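Local coordinates for carbonic anhydrase (Trichomonas vaginalis, PDB 6Y04), which probably catalyses the reversible hydration of carbon dioxide to hydrogencarbonate, using one zinc ion per subunit, at residues G66-G71 / L130-D135; C150-P155 / I161-L166; A111-S116 / E121-F126; L80-I83 / G87-E90. All blocks are in the same frame, centred on the assembly; numbering follows the deposited sequence.

Interaction 1: G66-G71 / L130-D135; sequences GIWTTG and LSKWVD
Trp68 reaches from its loop to Trp133 and Lys132 on helix 120-134. The aromatic part is T-shaped. Trp68 turns its edge toward the face of Trp133, with the planes at 87° and the five-membered ring centroids 4.6 Å apart. Two atoms of that edge do the touching. Trp68 NE1 sits 3.5 Å from Trp133 CD1, over the pyrrole end, and Trp68 CZ2 lies 3.6 Å from Trp133 CZ2, over the benzene end.

The CH-pi part comes from Lys132. Its CB stands over the six-membered ring of Trp68, 3.7 Å from the centroid and only 11° off the normal. The rest of the lysine chain is extended and leads its ammonium group away. With chi1 of Trp68 at 46°, CG lies between the backbone N and the carbonyl carbon; this swings the indole across to the helix.

A backbone carbonyl also lies over the indole face: Lys132 O is 3.4 Å from Trp68 CD1, toward the rim.

No hydrogen bond joins the two segments; the polar bonds are within the loop or to the second subunit. Gly71 N donates to Thr69 OG1 (3.0 Å), an ST turn. Trp133 NE1 is hydrogen-bonded to Asp74 of the second subunit, and Trp133 also packs on Val77 there. The arrangement is a T-shaped tryptophan pair that joins the loop after strand 57-61 to helix 120-134 at the subunit interface of this beta-class carbonic anhydrase.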
loop_
_atom_site.group_PDB
_atom_site.type_symbol
_atom_site.label_atom_id
_atom_site.label_comp_id
_atom_site.label_asym_id
_atom_site.label_seq_id
_atom_site.Cartn_x
_atom_site.Cartn_y
_atom_site.Cartn_z
ATOM N N GLY A 66 1.966 7.544 -5.491
ATOM C CA GLY A 66 1.615 8.888 -5.917
ATOM C C GLY A 66 0.373 9.422 -5.210
ATOM O O GLY A 66 -0.600 8.696 -4.999
ATOM N N ILE A 67 0.447 10.699 -4.824
ATOM C CA ILE A 67 -0.724 11.476 -4.461
ATOM C C ILE A 67 -0.795 12.640 -5.442
ATOM O O ILE A 67 0.042 13.536 -5.406
ATOM C CB ILE A 67 -0.650 11.969 -2.998
ATOM C CG1 ILE A 67 -0.454 10.820 -2.006
ATOM C CG2 ILE A 67 -1.853 12.828 -2.643
ATOM C CD1 ILE A 67 0.997 10.433 -1.799
ATOM N N TRP A 68 -1.783 12.594 -6.335
ATOM C CA TRP A 68 -1.975 13.659 -7.302
ATOM C C TRP A 68 -3.205 14.484 -6.933
ATOM O O TRP A 68 -3.409 15.568 -7.479
ATOM C CB TRP A 68 -2.035 13.101 -8.733
ATOM C CG TRP A 68 -2.917 11.898 -8.912
ATOM C CD1 TRP A 68 -2.528 10.591 -8.888
ATOM C CD2 TRP A 68 -4.339 11.882 -9.158
ATOM N NE1 TRP A 68 -3.602 9.767 -9.094
ATOM C CE2 TRP A 68 -4.727 10.527 -9.267
ATOM C CE3 TRP A 68 -5.324 12.872 -9.303
ATOM C CZ2 TRP A 68 -6.050 10.143 -9.512
ATOM C CZ3 TRP A 68 -6.634 12.499 -9.532
ATOM C CH2 TRP A 68 -6.988 11.148 -9.636
ATOM N N THR A 69 -4.010 13.966 -5.995
ATOM C CA THR A 69 -5.277 14.574 -5.617
ATOM C C THR A 69 -5.127 15.330 -4.300
ATOM O O THR A 69 -4.303 14.960 -3.458
ATOM C CB THR A 69 -6.383 13.513 -5.494
ATOM O OG1 THR A 69 -7.635 14.192 -5.393
ATOM C CG2 THR A 69 -6.217 12.599 -4.298
ATOM N N THR A 70 -5.936 16.385 -4.135
ATOM C CA THR A 70 -6.096 17.026 -2.835
ATOM C C THR A 70 -7.473 16.708 -2.244
ATOM O O THR A 70 -7.856 17.270 -1.221
ATOM C CB THR A 70 -5.754 18.524 -2.852
ATOM O OG1 THR A 70 -6.813 19.220 -3.513
ATOM C CG2 THR A 70 -4.411 18.835 -3.485
ATOM N N GLY A 71 -8.206 15.795 -2.893
ATOM C CA GLY A 71 -9.387 15.172 -2.317
ATOM C C GLY A 71 -9.013 13.928 -1.510
ATOM O O GLY A 71 -8.058 13.946 -0.733
ATOM N N LEU A 130 -7.933 6.931 -15.684
ATOM C CA LEU A 130 -6.733 6.113 -15.549
ATOM C C LEU A 130 -5.492 6.957 -15.837
ATOM O O LEU A 130 -4.437 6.730 -15.243
ATOM C CB LEU A 130 -6.825 4.907 -16.495
ATOM C CG LEU A 130 -5.664 3.907 -16.441
ATOM C CD1 LEU A 130 -5.478 3.340 -15.043
ATOM C CD2 LEU A 130 -5.853 2.777 -17.443
ATOM N N SER A 131 -5.660 7.941 -16.730
ATOM C CA SER A 131 -4.610 8.840 -17.186
ATOM C C SER A 131 -3.967 9.577 -16.010
ATOM O O SER A 131 -2.770 9.877 -16.026
ATOM C CB SER A 131 -5.167 9.798 -18.207
ATOM O OG SER A 131 -4.266 10.867 -18.438
ATOM N N LYS A 132 -4.777 9.846 -14.983
ATOM C CA LYS A 132 -4.363 10.676 -13.864
ATOM C C LYS A 132 -3.315 9.961 -13.012
ATOM O O LYS A 132 -2.528 10.614 -12.334
ATOM C CB LYS A 132 -5.595 11.176 -13.110
ATOM C CG LYS A 132 -6.294 12.321 -13.837
ATOM C CD LYS A 132 -7.745 12.521 -13.471
ATOM C CE LYS A 132 -8.388 13.622 -14.290
ATOM N NZ LYS A 132 -9.801 13.847 -13.896
ATOM N N TRP A 133 -3.284 8.621 -13.092
ATOM C CA TRP A 133 -2.320 7.808 -12.362
ATOM C C TRP A 133 -1.053 7.568 -13.185
ATOM O O TRP A 133 0.062 7.723 -12.680
ATOM C CB TRP A 133 -2.937 6.467 -11.935
ATOM C CG TRP A 133 -3.729 6.477 -10.662
ATOM C CD1 TRP A 133 -3.256 6.276 -9.397
ATOM C CD2 TRP A 133 -5.153 6.648 -10.534
ATOM N NE1 TRP A 133 -4.279 6.330 -8.492
ATOM C CE2 TRP A 133 -5.456 6.555 -9.156
ATOM C CE3 TRP A 133 -6.199 6.877 -11.440
ATOM C CZ2 TRP A 133 -6.758 6.694 -8.670
ATOM C CZ3 TRP A 133 -7.487 7.006 -10.960
ATOM C CH2 TRP A 133 -7.759 6.916 -9.591
ATOM N N VAL A 134 -1.234 7.165 -14.450
ATOM C CA VAL A 134 -0.143 6.545 -15.191
ATOM C C VAL A 134 0.535 7.542 -16.131
ATOM O O VAL A 134 1.749 7.468 -16.321
ATOM C CB VAL A 134 -0.572 5.237 -15.894
ATOM C CG1 VAL A 134 -1.017 4.187 -14.882
ATOM C CG2 VAL A 134 -1.644 5.470 -16.949
ATOM N N ASP A 135 -0.239 8.466 -16.711
ATOM C CA ASP A 135 0.304 9.395 -17.688
ATOM C C ASP A 135 0.954 10.587 -16.992
ATOM O O ASP A 135 1.957 11.112 -17.470
ATOM C CB ASP A 135 -0.753 9.807 -18.713
ATOM C CG ASP A 135 -1.174 8.669 -19.621
ATOM O OD1 ASP A 135 -0.313 7.823 -19.934
ATOM O OD2 ASP A 135 -2.359 8.640 -20.006
#

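Interaction 2: C150-P155 / I161-L166; sequences CVRENP and IPIHGL
Ile163 packs against Val151 and Arg152 where helix 140-152 ends and strand 163-168 begins. The helix and strand close a beta-alpha-beta crossover. Strand 90-96 leads through several helices to strand 163-168, which lies parallel beside it in the sheet.

The tight part is apolar and buried. Ile163 faces the last turn of the helix, and its CD1 meets Val151 CG1 at 3.7 Å and lies 3.5 Å from the backbone N of Arg152. Val151 has CG1 anti to its own N (chi1 -180°), which puts that methyl on the strand side. Val151 and Ile163 both touch Ile93 of strand 90-96, and Val151 reaches Ile67 and Leu79, so the packing continues into the core.

The outer part is polar and less fully buried. Arg152 starts across the contact rather than into it. Bends at chi2 and chi3 then bring its guanidinium back over Ile163. CD1 of Ile163 lies over the centre of one face, 3.6 Å from Arg152 CZ. The group is gripped at two nitrogens: NH1 is hydrogen-bonded to Pro158 O in the connecting loop, and NH2 to Ile161 O. Together these bonds should limit its rotation. Pro162 adds little to the contact beyond a loose approach to NH2.

Arg152 NH2 donates to Ile161 O over 2.6 Å, a short but bent bond of 137°, and the nitrogen stands above the carbonyl plane rather than on a lone pair.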
loop_
_atom_site.group_PDB
_atom_site.type_symbol
_atom_site.label_atom_id
_atom_site.label_comp_id
_atom_site.label_asym_id
_atom_site.label_seq_id
_atom_site.Cartn_x
_atom_site.Cartn_y
_atom_site.Cartn_z
ATOM N N CYS A 150 1.053 17.605 -2.765
ATOM C CA CYS A 150 -0.377 17.325 -2.740
ATOM C C CYS A 150 -0.842 16.905 -1.346
ATOM O O CYS A 150 -1.973 17.192 -0.966
ATOM C CB CYS A 150 -0.789 16.292 -3.786
ATOM S SG CYS A 150 -0.813 16.968 -5.471
ATOM N N VAL A 151 0.025 16.226 -0.593
ATOM C CA VAL A 151 -0.296 15.888 0.783
ATOM C C VAL A 151 -0.311 17.171 1.614
ATOM O O VAL A 151 -1.230 17.392 2.399
ATOM C CB VAL A 151 0.649 14.813 1.356
ATOM C CG1 VAL A 151 0.298 14.461 2.796
ATOM C CG2 VAL A 151 0.649 13.559 0.499
ATOM N N ARG A 152 0.697 18.028 1.400
ATOM C CA ARG A 152 0.826 19.290 2.117
ATOM C C ARG A 152 -0.434 20.142 1.948
ATOM O O ARG A 152 -0.986 20.631 2.929
ATOM C CB ARG A 152 2.112 20.012 1.695
ATOM C CG ARG A 152 2.330 21.380 2.331
ATOM C CD ARG A 152 1.831 21.480 3.765
ATOM N NE ARG A 152 2.732 20.933 4.775
ATOM C CZ ARG A 152 2.353 20.217 5.830
ATOM N NH1 ARG A 152 1.081 19.909 6.022
ATOM N NH2 ARG A 152 3.262 19.792 6.682
ATOM N N GLU A 153 -0.890 20.296 0.699
ATOM C CA GLU A 153 -1.978 21.203 0.362
ATOM C C GLU A 153 -3.332 20.549 0.610
ATOM O O GLU A 153 -4.362 21.150 0.317
ATOM C CB GLU A 153 -1.832 21.708 -1.075
ATOM C CG GLU A 153 -0.863 22.875 -1.179
ATOM C CD GLU A 153 -0.207 23.111 -2.533
ATOM O OE1 GLU A 153 -0.805 22.731 -3.567
ATOM O OE2 GLU A 153 0.909 23.675 -2.547
ATOM N N ASN A 154 -3.319 19.319 1.141
ATOM C CA ASN A 154 -4.555 18.634 1.483
ATOM C C ASN A 154 -5.154 19.307 2.716
ATOM O O ASN A 154 -4.502 19.395 3.757
ATOM C CB ASN A 154 -4.370 17.121 1.654
ATOM C CG ASN A 154 -5.682 16.362 1.702
ATOM O OD1 ASN A 154 -6.527 16.632 2.546
ATOM N ND2 ASN A 154 -5.866 15.403 0.811
ATOM N N PRO A 155 -6.408 19.803 2.631
ATOM C CA PRO A 155 -7.024 20.556 3.726
ATOM C C PRO A 155 -7.353 19.711 4.954
ATOM O O PRO A 155 -7.640 20.244 6.022
ATOM C CB PRO A 155 -8.315 21.112 3.098
ATOM C CG PRO A 155 -8.641 20.153 1.974
ATOM C CD PRO A 155 -7.300 19.668 1.466
ATOM N N ILE A 161 2.165 18.602 10.724
ATOM C CA ILE A 161 2.650 17.264 10.412
ATOM C C ILE A 161 3.659 17.382 9.268
ATOM O O ILE A 161 3.274 17.608 8.121
ATOM C CB ILE A 161 1.486 16.308 10.051
ATOM C CG1 ILE A 161 0.459 16.150 11.180
ATOM C CG2 ILE A 161 1.996 14.968 9.526
ATOM C CD1 ILE A 161 0.907 15.325 12.363
ATOM N N PRO A 162 4.981 17.266 9.530
ATOM C CA PRO A 162 5.974 17.278 8.454
ATOM C C PRO A 162 5.766 16.193 7.395
ATOM O O PRO A 162 5.413 15.058 7.714
ATOM C CB PRO A 162 7.315 17.078 9.177
ATOM C CG PRO A 162 6.955 16.589 10.565
ATOM C CD PRO A 162 5.591 17.162 10.863
ATOM N N ILE A 163 5.977 16.577 6.129
ATOM C CA ILE A 163 5.940 15.649 5.010
ATOM C C ILE A 163 7.280 15.679 4.279
ATOM O O ILE A 163 7.635 16.691 3.664
ATOM C CB ILE A 163 4.767 15.960 4.064
ATOM C CG1 ILE A 163 3.451 16.042 4.839
ATOM C CG2 ILE A 163 4.702 14.920 2.957
ATOM C CD1 ILE A 163 2.479 17.012 4.251
ATOM N N HIS A 164 7.991 14.542 4.347
ATOM C CA HIS A 164 9.312 14.386 3.759
ATOM C C HIS A 164 9.225 13.610 2.448
ATOM O O HIS A 164 8.292 12.847 2.221
ATOM C CB HIS A 164 10.273 13.679 4.727
ATOM C CG HIS A 164 10.147 14.120 6.142
ATOM N ND1 HIS A 164 10.782 15.237 6.618
ATOM C CD2 HIS A 164 9.465 13.598 7.183
ATOM C CE1 HIS A 164 10.495 15.390 7.896
ATOM N NE2 HIS A 164 9.684 14.398 8.266
ATOM N N GLY A 165 10.239 13.806 1.606
ATOM C CA GLY A 165 10.355 13.087 0.354
ATOM C C GLY A 165 11.696 12.374 0.269
ATOM O O GLY A 165 12.733 12.993 0.475
ATOM N N LEU A 166 11.640 11.069 -0.013
ATOM C CA LEU A 166 12.833 10.247 -0.119
ATOM C C LEU A 166 12.826 9.513 -1.454
ATOM O O LEU A 166 11.772 9.266 -2.042
ATOM C CB LEU A 166 12.868 9.242 1.035
ATOM C CG LEU A 166 12.796 9.834 2.442
ATOM C CD1 LEU A 166 12.829 8.732 3.488
ATOM C CD2 LEU A 166 13.919 10.829 2.690
#

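Interaction 3: A111-S116 / E121-F126; sequences AQMLKS and EDIEKF
This is a small apolar helix-helix contact in which Ile123 of helix 120-134 meets Met113 and Leu114 of helix 106-115. The two helices follow each other in the chain and are joined by a short loop. The contact centre is about 25 Å from the centre of the chain.

Ile123 carries one side of the contact alone. Its CD1 reaches between the two partners, 3.5 Å from Met113 CB and 3.8 Å from Leu114 CG. The isoleucine chain is extended at chi2 (-178°), which carries CD1 well out toward the other helix. Met113 lies alongside and runs the opposite way, from its own helix toward the base of Ile123. The bend at chi3 (-71°) turns its CE in beside both branches of Ile123, 3.7 Å from CG1 and 3.7 Å from CG2. Leu114 comes in from the outer, more exposed side. No hydrogen bond links the segments.

Helix 106-115 finishes here. Ser116 is the first residue to leave helical angles, and its OG donates to Gln112 O at 3.0 Å, back in the last turn.

Ile118 in the connecting loop packs on both Met113 and Ile123. The second subunit lies against both helices: its Tyr84 packs on Met113, and the backbone O of that tyrosine accepts from Gln112 NE2, while its Gly71 and Pro155 meet Phe126 and Asp122 of helix 120-134.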
loop_
_atom_site.group_PDB
_atom_site.type_symbol
_atom_site.label_atom_id
_atom_site.label_comp_id
_atom_site.label_asym_id
_atom_site.label_seq_id
_atom_site.Cartn_x
_atom_site.Cartn_y
_atom_site.Cartn_z
ATOM N N ALA A 111 -3.560 -1.422 -24.689
ATOM C CA ALA A 111 -3.045 -2.469 -25.555
ATOM C C ALA A 111 -3.084 -3.825 -24.850
ATOM O O ALA A 111 -3.521 -4.814 -25.440
ATOM C CB ALA A 111 -1.642 -2.115 -26.001
ATOM N N GLN A 112 -2.624 -3.859 -23.591
ATOM C CA GLN A 112 -2.545 -5.089 -22.813
ATOM C C GLN A 112 -3.945 -5.621 -22.506
ATOM O O GLN A 112 -4.193 -6.825 -22.572
ATOM C CB GLN A 112 -1.738 -4.855 -21.537
ATOM C CG GLN A 112 -0.240 -4.716 -21.786
ATOM C CD GLN A 112 0.357 -6.008 -22.288
ATOM O OE1 GLN A 112 0.501 -6.221 -23.491
ATOM N NE2 GLN A 112 0.685 -6.899 -21.365
ATOM N N MET A 113 -4.866 -4.698 -22.210
ATOM C CA MET A 113 -6.231 -5.045 -21.856
ATOM C C MET A 113 -6.962 -5.614 -23.072
ATOM O O MET A 113 -7.708 -6.585 -22.953
ATOM C CB MET A 113 -6.973 -3.826 -21.299
ATOM C CG MET A 113 -6.302 -3.235 -20.063
ATOM S SD MET A 113 -7.220 -1.944 -19.178
ATOM C CE MET A 113 -7.121 -0.580 -20.329
ATOM N N LEU A 114 -6.727 -5.009 -24.242
ATOM C CA LEU A 114 -7.294 -5.463 -25.503
ATOM C C LEU A 114 -6.876 -6.907 -25.754
ATOM O O LEU A 114 -7.705 -7.719 -26.143
ATOM C CB LEU A 114 -6.821 -4.546 -26.637
ATOM C CG LEU A 114 -7.647 -3.273 -26.846
ATOM C CD1 LEU A 114 -6.930 -2.260 -27.736
ATOM C CD2 LEU A 114 -9.035 -3.600 -27.381
ATOM N N LYS A 115 -5.592 -7.207 -25.511
ATOM C CA LYS A 115 -5.043 -8.552 -25.634
ATOM C C LYS A 115 -5.821 -9.523 -24.748
ATOM O O LYS A 115 -5.988 -10.691 -25.097
ATOM C CB LYS A 115 -3.594 -8.593 -25.139
ATOM C CG LYS A 115 -2.482 -8.807 -26.149
ATOM C CD LYS A 115 -1.179 -9.088 -25.434
ATOM C CE LYS A 115 0.043 -8.671 -26.228
ATOM N NZ LYS A 115 1.288 -9.262 -25.680
ATOM N N SER A 116 -6.285 -9.035 -23.594
ATOM C CA SER A 116 -6.848 -9.910 -22.579
ATOM C C SER A 116 -8.365 -10.019 -22.736
ATOM O O SER A 116 -9.027 -10.652 -21.916
ATOM C CB SER A 116 -6.444 -9.470 -21.191
ATOM O OG SER A 116 -5.033 -9.330 -21.091
ATOM N N GLU A 121 -14.927 -0.675 -25.234
ATOM C CA GLU A 121 -15.814 0.363 -24.745
ATOM C C GLU A 121 -15.484 0.665 -23.284
ATOM O O GLU A 121 -15.525 1.818 -22.860
ATOM C CB GLU A 121 -17.264 -0.086 -24.915
ATOM C CG GLU A 121 -18.163 1.021 -25.420
ATOM C CD GLU A 121 -19.653 0.794 -25.211
ATOM O OE1 GLU A 121 -20.093 -0.379 -25.259
ATOM O OE2 GLU A 121 -20.378 1.793 -24.999
ATOM N N ASP A 122 -15.146 -0.393 -22.536
ATOM C CA ASP A 122 -14.773 -0.290 -21.134
ATOM C C ASP A 122 -13.432 0.430 -20.989
ATOM O O ASP A 122 -13.248 1.204 -20.055
ATOM C CB ASP A 122 -14.803 -1.666 -20.466
ATOM C CG ASP A 122 -16.210 -2.140 -20.143
ATOM O OD1 ASP A 122 -17.053 -1.276 -19.883
ATOM O OD2 ASP A 122 -16.451 -3.370 -20.153
ATOM N N ILE A 123 -12.511 0.175 -21.926
ATOM C CA ILE A 123 -11.191 0.788 -21.923
ATOM C C ILE A 123 -11.313 2.297 -22.149
ATOM O O ILE A 123 -10.606 3.092 -21.527
ATOM C CB ILE A 123 -10.271 0.108 -22.959
ATOM C CG1 ILE A 123 -9.989 -1.355 -22.588
ATOM C CG2 ILE A 123 -8.996 0.916 -23.152
ATOM C CD1 ILE A 123 -9.058 -2.081 -23.539
ATOM N N GLU A 124 -12.217 2.688 -23.051
ATOM C CA GLU A 124 -12.423 4.095 -23.364
ATOM C C GLU A 124 -13.094 4.805 -22.184
ATOM O O GLU A 124 -12.797 5.961 -21.895
ATOM C CB GLU A 124 -13.180 4.259 -24.688
ATOM C CG GLU A 124 -13.096 5.668 -25.263
ATOM C CD GLU A 124 -11.721 6.117 -25.749
ATOM O OE1 GLU A 124 -11.151 5.436 -26.624
ATOM O OE2 GLU A 124 -11.216 7.155 -25.256
ATOM N N LYS A 125 -13.992 4.100 -21.493
ATOM C CA LYS A 125 -14.746 4.677 -20.393
ATOM C C LYS A 125 -13.792 5.127 -19.288
ATOM O O LYS A 125 -13.990 6.184 -18.701
ATOM C CB LYS A 125 -15.789 3.671 -19.896
ATOM C CG LYS A 125 -16.955 4.247 -19.104
ATOM C CD LYS A 125 -18.090 3.246 -18.886
ATOM C CE LYS A 125 -18.999 3.574 -17.713
ATOM N NZ LYS A 125 -18.381 3.213 -16.412
ATOM N N PHE A 126 -12.732 4.347 -19.040
ATOM C CA PHE A 126 -11.868 4.571 -17.889
ATOM C C PHE A 126 -10.591 5.322 -18.257
ATOM O O PHE A 126 -9.865 5.750 -17.363
ATOM C CB PHE A 126 -11.594 3.252 -17.161
ATOM C CG PHE A 126 -12.742 2.784 -16.301
ATOM C CD1 PHE A 126 -13.149 3.529 -15.199
ATOM C CD2 PHE A 126 -13.427 1.611 -16.595
ATOM C CE1 PHE A 126 -14.214 3.117 -14.410
ATOM C CE2 PHE A 126 -14.494 1.200 -15.805
ATOM C CZ PHE A 126 -14.886 1.952 -14.715
#

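Interaction 4: L80-I83 / G87-E90; sequences LVSI and GVQE
Val88 N donates to Ser82 O, the strongest bond of this contact, at 2.9 Å and nearly straight at 165°. The donor stands above the carbonyl plane, not on a lone pair. A second bond, Gly87 N to Ile83 O at 3.3 Å, is weak. Gly87 N also comes close to Ser82 O, but the angle is too poor for a hydrogen bond. A CA-H...O contact runs the other way, from Ile83 CA to Val88 O at 3.6 Å.

Packing surrounds these backbone contacts. Val88 faces the helix, and its CG2 lies 3.6 Å from Ser82 CB. Val88 has CG2 beside its backbone N and CG1 anti to it (chi1 161°); only the former comes close to the serine. The CA-CB bond of Ile83 leads away, but its CB and both branches rest against Val88 O. Its CG1 makes a loose approach to Val88 CG1, at 4.4 Å. Outside the segments, Val88 also packs on Ala33 and Pro28. Ser82 OG turns away to hydrogen-bond Ser78 O one turn back in the helix.

Helix 74-85 ends here before strand 90-96, within the beta-alpha-beta connection from strand 57-61. A pi-type turn at 81-83 widens its end, and the chain leaves the helix at Gly87 with positive phi (83°). The chemistry implies a helix C-terminus held mainly by backbone: the Val88 to Ser82 bond spans six residues and ties the start of the exit loop to the last turns.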
loop_
_atom_site.group_PDB
_atom_site.type_symbol
_atom_site.label_atom_id
_atom_site.label_comp_id
_atom_site.label_asym_id
_atom_site.label_seq_id
_atom_site.Cartn_x
_atom_site.Cartn_y
_atom_site.Cartn_z
ATOM N N LEU A 80 -4.825 9.824 6.853
ATOM C CA LEU A 80 -5.745 10.421 7.813
ATOM C C LEU A 80 -5.908 9.495 9.016
ATOM O O LEU A 80 -5.875 9.946 10.161
ATOM C CB LEU A 80 -7.101 10.710 7.153
ATOM C CG LEU A 80 -7.076 11.712 5.998
ATOM C CD1 LEU A 80 -8.426 11.778 5.285
ATOM C CD2 LEU A 80 -6.658 13.095 6.477
ATOM N N VAL A 81 -6.070 8.199 8.737
ATOM C CA VAL A 81 -6.195 7.200 9.783
ATOM C C VAL A 81 -4.902 7.163 10.596
ATOM O O VAL A 81 -4.943 7.116 11.825
ATOM C CB VAL A 81 -6.552 5.815 9.205
ATOM C CG1 VAL A 81 -6.561 4.743 10.281
ATOM C CG2 VAL A 81 -7.894 5.846 8.481
ATOM N N SER A 82 -3.758 7.195 9.903
ATOM C CA SER A 82 -2.472 7.150 10.579
ATOM C C SER A 82 -2.364 8.297 11.582
ATOM O O SER A 82 -1.970 8.083 12.731
ATOM C CB SER A 82 -1.329 7.177 9.593
ATOM O OG SER A 82 -1.279 5.969 8.852
ATOM N N ILE A 83 -2.726 9.512 11.139
ATOM C CA ILE A 83 -2.500 10.703 11.949
ATOM C C ILE A 83 -3.506 10.745 13.097
ATOM O O ILE A 83 -3.122 10.864 14.261
ATOM C CB ILE A 83 -2.557 11.990 11.101
ATOM C CG1 ILE A 83 -1.466 12.027 10.032
ATOM C CG2 ILE A 83 -2.513 13.231 11.987
ATOM C CD1 ILE A 83 -1.768 12.999 8.912
ATOM N N GLY A 87 -1.940 8.204 15.755
ATOM C CA GLY A 87 -0.965 9.051 16.424
ATOM C C GLY A 87 0.283 9.367 15.597
ATOM O O GLY A 87 1.291 9.782 16.158
ATOM N N VAL A 88 0.209 9.209 14.267
ATOM C CA VAL A 88 1.349 9.498 13.406
ATOM C C VAL A 88 1.594 11.009 13.362
ATOM O O VAL A 88 0.662 11.789 13.201
ATOM C CB VAL A 88 1.187 8.885 11.998
ATOM C CG1 VAL A 88 2.097 9.547 10.976
ATOM C CG2 VAL A 88 1.405 7.377 11.995
ATOM N N GLN A 89 2.868 11.401 13.462
ATOM C CA GLN A 89 3.269 12.799 13.541
ATOM C C GLN A 89 4.113 13.214 12.336
ATOM O O GLN A 89 4.340 14.404 12.147
ATOM C CB GLN A 89 4.084 13.056 14.807
ATOM C CG GLN A 89 3.347 12.739 16.094
ATOM C CD GLN A 89 4.313 12.691 17.257
ATOM O OE1 GLN A 89 5.531 12.716 17.083
ATOM N NE2 GLN A 89 3.782 12.617 18.469
ATOM N N GLU A 90 4.592 12.241 11.543
ATOM C CA GLU A 90 5.467 12.521 10.413
ATOM C C GLU A 90 5.125 11.593 9.251
ATOM O O GLU A 90 4.848 10.411 9.456
ATOM C CB GLU A 90 6.936 12.344 10.810
ATOM C CG GLU A 90 7.442 13.399 11.788
ATOM C CD GLU A 90 8.937 13.385 12.060
ATOM O OE1 GLU A 90 9.712 13.373 11.083
ATOM O OE2 GLU A 90 9.331 13.376 13.248
#

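In the fold
Interactions 2 and 4 are buried and sit at the ends of the sheet's crossover connections. They touch, with Glu90 OE1 hydrogen-bonded to His164 NE2 and Pro162 packed on Glu90. Interaction 4 depends on backbone bonds at a helix end, whereas interaction 2 joins aliphatic packing to an arginine grip. Interaction 1 is a surface contact of aromatic and CH-pi type. It shares helix 120-134 with interaction 3, which is purely apolar and lies farthest out, about 37 Å from interaction 4 between centres. Interaction 1 also meets interaction 2, where Gly71 O accepts from Asn154 ND2. All four touch the second subunit.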